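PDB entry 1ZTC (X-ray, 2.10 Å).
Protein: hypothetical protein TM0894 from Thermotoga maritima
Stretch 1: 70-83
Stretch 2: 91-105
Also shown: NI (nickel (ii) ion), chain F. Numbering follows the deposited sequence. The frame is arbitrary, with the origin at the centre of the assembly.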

# COMPACT_ATOMS: atom_id res chain seq x y z
N SER A 70 0.98 -16.21 23.54
CA SER A 70 0.48 -14.87 23.71
C SER A 70 1.68 -13.93 23.72
O SER A 70 2.81 -14.37 23.92
N PRO A 71 1.45 -12.64 23.48
CA PRO A 71 2.50 -11.64 23.69
C PRO A 71 3.14 -11.71 25.09
O PRO A 71 4.31 -11.43 25.23
N ASP A 72 2.37 -12.08 26.10
CA ASP A 72 2.87 -12.21 27.47
C ASP A 72 3.94 -13.27 27.64
O ASP A 72 4.63 -13.29 28.66
N ASP A 73 4.06 -14.17 26.66
CA ASP A 73 5.04 -15.26 26.73
C ASP A 73 6.37 -14.88 26.13
O ASP A 73 7.33 -15.62 26.24
N ILE A 74 6.45 -13.72 25.49
CA ILE A 74 7.71 -13.28 24.91
C ILE A 74 8.62 -12.78 26.03
O ILE A 74 8.24 -11.87 26.75
N THR A 75 9.81 -13.37 26.11
CA THR A 75 10.80 -13.12 27.15
C THR A 75 11.89 -12.13 26.73
O THR A 75 12.48 -11.48 27.56
N ASP A 76 12.19 -12.06 25.44
CA ASP A 76 13.32 -11.26 24.96
C ASP A 76 12.98 -10.65 23.61
O ASP A 76 12.43 -11.32 22.73
N VAL A 77 13.32 -9.37 23.45
CA VAL A 77 13.11 -8.68 22.18
C VAL A 77 14.35 -7.89 21.84
O VAL A 77 14.81 -7.07 22.65
N LEU A 78 14.92 -8.17 20.67
CA LEU A 78 16.11 -7.48 20.19
C LEU A 78 15.78 -6.60 18.99
O LEU A 78 14.93 -6.95 18.15
N PHE A 79 16.45 -5.46 18.91
CA PHE A 79 16.26 -4.52 17.82
C PHE A 79 17.51 -4.37 16.99
O PHE A 79 18.59 -4.08 17.50
N THR A 80 17.37 -4.51 15.68
CA THR A 80 18.43 -4.10 14.78
C THR A 80 18.69 -2.62 14.96
O THR A 80 19.82 -2.19 15.09
N HIS A 81 17.62 -1.83 15.02
CA HIS A 81 17.76 -0.43 15.28
C HIS A 81 16.43 0.22 15.65
O HIS A 81 15.38 -0.38 15.49
N VAL A 82 16.51 1.48 16.06
CA VAL A 82 15.37 2.19 16.60
C VAL A 82 14.70 3.01 15.51
O VAL A 82 14.87 4.21 15.43
N HIS A 83 14.00 2.31 14.62
CA HIS A 83 13.14 2.90 13.62
C HIS A 83 11.79 2.28 13.85
O HIS A 83 11.67 1.05 14.08
N VAL A 91 5.54 -2.51 22.08
CA VAL A 91 4.54 -2.15 23.06
C VAL A 91 3.64 -3.32 23.50
O VAL A 91 3.01 -3.27 24.55
N LEU A 92 3.61 -4.39 22.71
CA LEU A 92 2.81 -5.57 23.04
C LEU A 92 3.44 -6.49 24.09
O LEU A 92 2.74 -7.27 24.71
N PHE A 93 4.75 -6.40 24.28
CA PHE A 93 5.47 -7.40 25.08
C PHE A 93 5.87 -6.82 26.45
O PHE A 93 6.96 -6.29 26.63
N GLU A 94 4.98 -6.97 27.41
CA GLU A 94 5.12 -6.35 28.72
C GLU A 94 6.10 -7.09 29.62
O GLU A 94 6.53 -6.54 30.64
N ASN A 95 6.40 -8.34 29.28
CA ASN A 95 7.24 -9.20 30.12
C ASN A 95 8.65 -9.43 29.56
O ASN A 95 9.43 -10.19 30.11
N ALA A 96 8.97 -8.76 28.47
CA ALA A 96 10.21 -8.97 27.76
C ALA A 96 11.32 -8.08 28.27
O ALA A 96 11.10 -6.99 28.80
N THR A 97 12.54 -8.59 28.14
CA THR A 97 13.73 -7.78 28.23
C THR A 97 14.04 -7.33 26.82
O THR A 97 13.99 -8.13 25.88
N PHE A 98 14.36 -6.04 26.68
CA PHE A 98 14.67 -5.43 25.42
C PHE A 98 16.15 -5.23 25.25
O PHE A 98 16.82 -4.83 26.19
N TYR A 99 16.67 -5.49 24.04
CA TYR A 99 18.11 -5.39 23.76
C TYR A 99 18.32 -4.46 22.60
O TYR A 99 17.70 -4.63 21.54
N VAL A 100 19.23 -3.51 22.78
CA VAL A 100 19.44 -2.43 21.83
C VAL A 100 20.85 -1.88 22.04
O VAL A 100 21.36 -1.92 23.16
N HIS A 101 21.47 -1.39 20.97
CA HIS A 101 22.80 -0.80 21.07
C HIS A 101 22.77 0.47 21.90
O HIS A 101 21.90 1.33 21.71
N GLU A 102 23.74 0.60 22.80
CA GLU A 102 23.78 1.69 23.77
C GLU A 102 23.72 3.10 23.18
O GLU A 102 23.20 4.02 23.81
N VAL A 103 24.20 3.27 21.96
CA VAL A 103 24.33 4.60 21.38
C VAL A 103 22.96 5.18 20.95
O VAL A 103 22.87 6.35 20.61
N TYR A 104 21.89 4.40 21.06
CA TYR A 104 20.54 4.92 20.82
C TYR A 104 20.21 6.02 21.82
O TYR A 104 19.51 6.97 21.49
N LYS A 105 20.73 5.90 23.04
CA LYS A 105 20.52 6.91 24.07
C LYS A 105 21.10 8.29 23.73
O LYS A 105 20.74 9.28 24.36

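The strand that begins at Asp76 runs parallel to strand 97–101, and their register sets the faces on which the side chains pack. Backbone hydrogen bonds alternate along the pair: Thr97 N to Thr75 O (2.9 Å), Val77 N to Thr97 O (2.8 Å), Tyr99 N to Val77 O (2.8 Å) and Phe79 N to Tyr99 O (3.0 Å). Asp76, Leu78, Thr97 and Tyr99 consequently share one face, Val77 and Phe98 the other.

On the first face Tyr99 adopts an m rotamer (chi1 -57°, chi2 69°) that lays its ring from beside its bridge partner Leu78 back along the neighbouring strand, so that its hydroxyl reaches Asp76. Tyr99 OH donates a short hydrogen bond of 2.5 Å to Asp76 OD1, which lies near the plane of the ring at its edge. Asp76, also m, has chi2 at -92°, and its other carboxylate oxygen, OD2, accepts from Thr75 OG1 at 2.6 Å; Thr75, p, points its CB away from the second stretch and gives its OG1 to this bond within its own stretch. Leu78 (m, p) sets CG 3.8 Å from Tyr99 CB.

On the opposite face Val77 is t, placing CG2 3.8 Å from Ala96 CB and 4.1 Å from Phe93 CD2, while its CB lies 3.6 Å from Phe98 CD1. Phe98 and Phe79, both m, meet rim to rim with planes at 13°; Phe79 CZ approaches Phe98 CD1 to 3.7 Å. The edge of the Phe79 ring faces Val100, with CD2 4.0 Å from Val100 CB. Farther along, Val82 (t) points toward the second stretch, its CG2 contacting Val100 CG2 at 3.8 Å and Tyr104 CB at 4.0 Å.

Before the strands, Phe93 points its CB toward the first stretch in an m rotamer; CD1 of its ring is 3.8 Å from Pro71 CB and 3.5 Å from Ile74 CG1. Ile74 is m at both chi angles. Asn95, m with chi2 at -33°, directs ND2 almost linearly at Asp72 O (2.9 Å). Water 1 joins the loops, lying 2.7 Å from Pro71 O, 2.8 Å from Ile74 O and 3.0 Å from Asn95 N. Water 2 similarly connects Asp72 OD1 (2.6 Å) with Leu92 O (2.8 Å) and Glu94 N (3.0 Å).

The CA-to-CB bond of His81 points away from the second stretch. Its p rotamer lets ND1 donate to Thr80 OG1 (2.9 Å) while NE2 binds nickel at 2.1 Å; His83 ND1 binds the same ion at 2.2 Å, alongside waters 5 and 6 and two atoms from elsewhere in the structure.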

# COMPACT_ATOMS: atom_id res chain seq x y z
CB SER A 70 -0.33 -14.84 25.03
OG SER A 70 -0.16 -13.67 25.78
CB PRO A 71 1.75 -10.31 23.51
CG PRO A 71 0.60 -10.64 22.60
CD PRO A 71 0.19 -12.03 23.00
CB ASP A 72 1.74 -12.54 28.45
CG ASP A 72 0.66 -11.47 28.48
OD1 ASP A 72 0.96 -10.30 28.15
OD2 ASP A 72 -0.49 -11.79 28.82
CB ASP A 73 4.51 -16.50 26.01
CG ASP A 73 3.20 -17.04 26.61
OD1 ASP A 73 3.08 -17.17 27.86
OD2 ASP A 73 2.29 -17.34 25.82
CB ILE A 74 7.47 -12.17 23.87
CG1 ILE A 74 6.56 -12.70 22.73
CG2 ILE A 74 8.79 -11.63 23.35
CD1 ILE A 74 7.00 -14.01 22.08
CB THR A 75 11.49 -14.46 27.55
OG1 THR A 75 12.10 -15.06 26.39
CG2 THR A 75 10.46 -15.42 28.13
CB ASP A 76 14.59 -12.11 24.81
CG ASP A 76 14.99 -12.82 26.10
OD1 ASP A 76 15.78 -12.25 26.88
OD2 ASP A 76 14.50 -13.94 26.34
CB VAL A 77 11.88 -7.72 22.23
CG1 VAL A 77 11.74 -6.94 20.93
CG2 VAL A 77 10.63 -8.52 22.51
CB LEU A 78 17.21 -8.48 19.84
CG LEU A 78 17.63 -9.42 20.97
CD1 LEU A 78 16.77 -10.67 21.01
CD2 LEU A 78 19.07 -9.83 20.80
CB PHE A 79 15.91 -3.12 18.35
CG PHE A 79 14.72 -3.07 19.28
CD1 PHE A 79 13.48 -3.57 18.88
CD2 PHE A 79 14.82 -2.46 20.52
CE1 PHE A 79 12.38 -3.51 19.72
CE2 PHE A 79 13.74 -2.40 21.36
CZ PHE A 79 12.49 -2.92 20.95
CB THR A 80 18.12 -4.42 13.32
OG1 THR A 80 16.91 -3.78 12.91
CG2 THR A 80 18.02 -5.93 13.15
CB HIS A 81 18.37 0.26 14.07
CG HIS A 81 17.51 0.25 12.85
ND1 HIS A 81 17.04 -0.91 12.27
CD2 HIS A 81 17.08 1.26 12.07
CE1 HIS A 81 16.37 -0.61 11.18
NE2 HIS A 81 16.37 0.70 11.05
CB VAL A 82 15.81 3.05 17.79
CG1 VAL A 82 14.60 3.83 18.37
CG2 VAL A 82 16.42 2.14 18.81
CB HIS A 83 13.62 2.70 12.17
CG HIS A 83 14.73 3.63 11.76
ND1 HIS A 83 15.38 3.54 10.55
CD2 HIS A 83 15.35 4.64 12.43
CE1 HIS A 83 16.34 4.46 10.49
NE2 HIS A 83 16.33 5.14 11.62
CB VAL A 91 3.66 -0.94 22.58
CG1 VAL A 91 4.52 0.25 22.23
CG2 VAL A 91 2.76 -1.33 21.35
CB LEU A 92 2.54 -6.40 21.79
CG LEU A 92 1.71 -5.71 20.72
CD1 LEU A 92 1.77 -6.48 19.41
CD2 LEU A 92 0.28 -5.54 21.19
CB PHE A 93 6.65 -7.94 24.29
CG PHE A 93 6.28 -8.36 22.90
CD1 PHE A 93 5.40 -9.41 22.70
CD2 PHE A 93 6.73 -7.66 21.80
CE1 PHE A 93 4.99 -9.76 21.42
CE2 PHE A 93 6.34 -8.01 20.53
CZ PHE A 93 5.47 -9.07 20.33
CB GLU A 94 3.78 -6.36 29.50
CG GLU A 94 2.46 -6.17 28.71
CD GLU A 94 1.96 -4.74 28.66
OE1 GLU A 94 2.35 -3.92 29.53
OE2 GLU A 94 1.16 -4.44 27.75
CB ASN A 95 6.58 -10.57 30.30
CG ASN A 95 5.30 -10.51 31.11
OD1 ASN A 95 5.16 -9.69 32.02
ND2 ASN A 95 4.36 -11.40 30.79
CB ALA A 96 10.00 -8.73 26.28
CB THR A 97 14.89 -8.59 28.80
OG1 THR A 97 14.48 -9.11 30.07
CG2 THR A 97 16.15 -7.72 28.96
CB PHE A 98 13.93 -4.09 25.29
CG PHE A 98 12.44 -4.26 25.29
CD1 PHE A 98 11.79 -4.63 24.12
CD2 PHE A 98 11.70 -4.11 26.46
CE1 PHE A 98 10.43 -4.83 24.10
CE2 PHE A 98 10.33 -4.32 26.44
CZ PHE A 98 9.69 -4.68 25.25
CB TYR A 99 18.73 -6.75 23.41
CG TYR A 99 18.55 -7.84 24.43
CD1 TYR A 99 17.30 -8.38 24.66
CD2 TYR A 99 19.64 -8.38 25.12
CE1 TYR A 99 17.11 -9.39 25.56
CE2 TYR A 99 19.45 -9.39 26.07
CZ TYR A 99 18.17 -9.89 26.27
OH TYR A 99 17.92 -10.90 27.16
CB VAL A 100 18.36 -1.29 22.02
CG1 VAL A 100 18.45 -0.66 23.37
CG2 VAL A 100 18.43 -0.22 20.96
CB HIS A 101 23.42 -0.52 19.69
CG HIS A 101 24.88 -0.20 19.75
ND1 HIS A 101 25.36 1.02 20.19
CD2 HIS A 101 25.98 -0.96 19.50
CE1 HIS A 101 26.68 1.00 20.18
NE2 HIS A 101 27.08 -0.19 19.76
CB GLU A 102 25.04 1.55 24.66
CG GLU A 102 26.37 1.51 23.89
CD GLU A 102 27.59 1.44 24.77
OE1 GLU A 102 27.45 1.38 26.02
OE2 GLU A 102 28.70 1.45 24.20
CB VAL A 103 25.44 4.58 20.26
CG1 VAL A 103 24.95 3.99 19.01
CG2 VAL A 103 25.99 5.94 20.00
CB TYR A 104 19.48 3.80 20.86
CG TYR A 104 18.71 3.64 22.15
CD1 TYR A 104 19.21 2.86 23.18
CD2 TYR A 104 17.49 4.28 22.34
CE1 TYR A 104 18.51 2.72 24.38
CE2 TYR A 104 16.78 4.14 23.54
CZ TYR A 104 17.28 3.35 24.55
OH TYR A 104 16.58 3.21 25.74
CB LYS A 105 21.10 6.44 25.40
CG LYS A 105 20.24 5.37 26.04
CD LYS A 105 20.72 5.01 27.44
CE LYS A 105 19.52 4.75 28.38
NZ LYS A 105 18.66 3.58 27.97
NI NI F . 15.75 1.78 9.29
O HOH W 1 6.06 -10.10 26.87
O HOH W 2 2.84 -9.03 26.83
O HOH W 3 12.54 -11.56 30.16
O HOH W 4 20.16 -1.60 18.35
O HOH W 5 13.59 1.46 9.23
O HOH W 6 14.84 2.80 7.29